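Local atomic coordinates of PHD-type domain-containing protein (Chaetomium thermophilum, PDB entry 6VHF), a protein that binds zinc and, as the nuclear protein Cfp1, joins the H3K4 methyltransferase complex COMPASS, this fragment being its RbBP5-interacting domain. Residues T53-Y59 / M129-C135. Numbering follows the deposited sequence.
Sequences TKDICGY and MCLRKKC. With ZN (zinc ion), chain B.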
loop_
_atom_site.group_PDB
_atom_site.type_symbol
_atom_site.label_atom_id
_atom_site.label_comp_id
_atom_site.label_asym_id
_atom_site.label_seq_id
_atom_site.Cartn_x
_atom_site.Cartn_y
_atom_site.Cartn_z
ATOM N N THR A 53 -21.175 -6.522 20.323
ATOM C CA THR A 53 -22.002 -5.352 20.104
ATOM C C THR A 53 -21.367 -4.465 19.028
ATOM O O THR A 53 -20.305 -4.777 18.475
ATOM C CB THR A 53 -22.184 -4.596 21.430
ATOM O OG1 THR A 53 -21.072 -3.719 21.639
ATOM C CG2 THR A 53 -22.203 -5.557 22.577
ATOM N N LYS A 54 -22.006 -3.328 18.746
ATOM C CA LYS A 54 -21.523 -2.343 17.785
ATOM C C LYS A 54 -20.292 -1.590 18.276
ATOM O O LYS A 54 -19.618 -0.953 17.467
ATOM C CB LYS A 54 -22.635 -1.335 17.434
ATOM C CG LYS A 54 -23.912 -1.902 16.744
ATOM C CD LYS A 54 -24.617 -3.054 17.506
ATOM C CE LYS A 54 -24.970 -2.694 18.957
ATOM N NZ LYS A 54 -25.545 -3.882 19.634
ATOM N N ASP A 55 -20.002 -1.626 19.576
ATOM C CA ASP A 55 -18.760 -1.096 20.123
ATOM C C ASP A 55 -17.568 -1.991 19.820
ATOM O O ASP A 55 -16.438 -1.608 20.138
ATOM C CB ASP A 55 -18.878 -0.930 21.648
ATOM C CG ASP A 55 -20.089 -0.125 22.059
ATOM O OD1 ASP A 55 -20.870 -0.611 22.914
ATOM O OD2 ASP A 55 -20.253 1.002 21.542
ATOM N N ILE A 56 -17.798 -3.183 19.263
ATOM C CA ILE A 56 -16.708 -4.116 18.987
ATOM C C ILE A 56 -15.695 -3.484 18.036
ATOM O O ILE A 56 -16.065 -2.851 17.039
ATOM C CB ILE A 56 -17.281 -5.424 18.419
ATOM C CG1 ILE A 56 -17.663 -6.372 19.551
ATOM C CG2 ILE A 56 -16.307 -6.082 17.430
ATOM C CD1 ILE A 56 -16.495 -6.801 20.388
ATOM N N CYS A 57 -14.405 -3.647 18.352
ATOM C CA CYS A 57 -13.332 -3.113 17.515
ATOM C C CYS A 57 -13.335 -3.766 16.137
ATOM O O CYS A 57 -13.582 -3.105 15.122
ATOM C CB CYS A 57 -11.979 -3.312 18.192
ATOM S SG CYS A 57 -10.563 -2.809 17.115
ATOM N N GLY A 58 -13.084 -5.075 16.088
ATOM C CA GLY A 58 -13.198 -5.823 14.856
ATOM C C GLY A 58 -11.927 -5.907 14.028
ATOM O O GLY A 58 -11.930 -6.581 12.991
ATOM N N TYR A 59 -10.852 -5.255 14.466
ATOM C CA TYR A 59 -9.569 -5.310 13.781
ATOM C C TYR A 59 -9.122 -6.752 13.579
ATOM O O TYR A 59 -9.086 -7.544 14.524
ATOM C CB TYR A 59 -8.533 -4.530 14.596
ATOM C CG TYR A 59 -7.180 -4.371 13.959
ATOM C CD1 TYR A 59 -6.165 -5.279 14.216
ATOM C CD2 TYR A 59 -6.902 -3.296 13.132
ATOM C CE1 TYR A 59 -4.925 -5.135 13.663
ATOM C CE2 TYR A 59 -5.652 -3.139 12.569
ATOM C CZ TYR A 59 -4.664 -4.065 12.837
ATOM O OH TYR A 59 -3.401 -3.934 12.277
ATOM N N MET A 129 -10.118 -11.765 15.262
ATOM C CA MET A 129 -10.770 -10.472 15.369
ATOM C C MET A 129 -10.569 -9.920 16.771
ATOM O O MET A 129 -10.617 -10.666 17.752
ATOM C CB MET A 129 -12.260 -10.607 15.040
ATOM C CG MET A 129 -12.965 -9.319 14.702
ATOM S SD MET A 129 -14.756 -9.521 14.526
ATOM C CE MET A 129 -14.912 -10.462 13.010
ATOM N N CYS A 130 -10.325 -8.618 16.863
ATOM C CA CYS A 130 -10.110 -7.966 18.147
ATOM C C CYS A 130 -11.455 -7.561 18.719
ATOM O O CYS A 130 -12.172 -6.760 18.107
ATOM C CB CYS A 130 -9.221 -6.741 18.010
ATOM S SG CYS A 130 -9.226 -5.717 19.481
ATOM N N LEU A 131 -11.791 -8.106 19.889
ATOM C CA LEU A 131 -13.108 -7.902 20.482
ATOM C C LEU A 131 -13.112 -6.817 21.559
ATOM O O LEU A 131 -14.085 -6.712 22.316
ATOM C CB LEU A 131 -13.658 -9.217 21.052
ATOM C CG LEU A 131 -14.092 -10.335 20.096
ATOM C CD1 LEU A 131 -14.784 -9.774 18.840
ATOM C CD2 LEU A 131 -12.905 -11.227 19.731
ATOM N N ARG A 132 -12.064 -5.997 21.639
ATOM C CA ARG A 132 -12.087 -4.909 22.604
ATOM C C ARG A 132 -13.206 -3.932 22.249
ATOM O O ARG A 132 -13.465 -3.667 21.075
ATOM C CB ARG A 132 -10.727 -4.209 22.653
ATOM C CG ARG A 132 -10.578 -3.167 23.767
ATOM C CD ARG A 132 -10.241 -3.778 25.146
ATOM N NE ARG A 132 -11.229 -4.762 25.602
ATOM C CZ ARG A 132 -12.395 -4.456 26.167
ATOM N NH1 ARG A 132 -12.730 -3.188 26.354
ATOM N NH2 ARG A 132 -13.234 -5.415 26.541
ATOM N N LYS A 133 -13.917 -3.443 23.267
ATOM C CA LYS A 133 -14.934 -2.416 23.058
ATOM C C LYS A 133 -14.308 -1.041 23.243
ATOM O O LYS A 133 -13.449 -0.851 24.109
ATOM C CB LYS A 133 -16.123 -2.586 24.014
ATOM C CG LYS A 133 -17.063 -3.769 23.699
ATOM C CD LYS A 133 -18.372 -3.695 24.506
ATOM C CE LYS A 133 -19.204 -4.977 24.386
ATOM N NZ LYS A 133 -18.409 -6.223 24.618
ATOM N N LYS A 134 -14.747 -0.082 22.429
ATOM C CA LYS A 134 -14.118 1.238 22.347
ATOM C C LYS A 134 -12.591 1.108 22.323
ATOM O O LYS A 134 -11.873 1.610 23.190
ATOM C CB LYS A 134 -14.578 2.138 23.495
ATOM C CG LYS A 134 -16.045 2.552 23.441
ATOM C CD LYS A 134 -16.955 1.482 24.020
ATOM C CE LYS A 134 -18.346 2.031 24.310
ATOM N NZ LYS A 134 -18.905 2.765 23.138
ATOM N N CYS A 135 -12.101 0.391 21.318
ATOM C CA CYS A 135 -10.683 0.070 21.265
ATOM C C CYS A 135 -9.867 1.288 20.853
ATOM O O CYS A 135 -10.334 2.150 20.101
ATOM C CB CYS A 135 -10.433 -1.069 20.295
ATOM S SG CYS A 135 -8.725 -1.465 20.161
HETATM ZN ZN ZN B . -8.769 -3.279 18.666
#
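C57, C130 and C135 meet at a zinc ion that, together with backbone hydrogen bonds, clamps the loop after helix 4-46 to the loop before helix 141-177. The C57 and C135 sulfurs each lie 2.4 Å from the zinc, with that of C130 at 2.6 Å; H138 supplies the fourth ligand through ND1. All three SG atoms stand anti to their own backbone N (C57 chi1 174°), and from CB atoms that point toward the other segment this brings them together at the metal. Beside it the CB atoms of C57 and C135 pack 3.4 Å apart. The C57 amide donates to R132 O, that of G58 to C130 O at 2.8 Å, and that of C130 back to Y59 O. R132 N donates to C130 SG, a long second-shell bond (3.6 Å) that probably helps position this sulfur, while the Y59 ring stacks on H138. I56 CD1 lies 3.1 Å from L131 O and also touches L131 CD1. K134 runs alongside D55, its NZ above the carboxylate plane in a 2.7 Å salt bridge to OD2, and its backbone N donates to D55 O. This three-cysteine, one-histidine site is the non-canonical monovalent zinc finger of Cfp1.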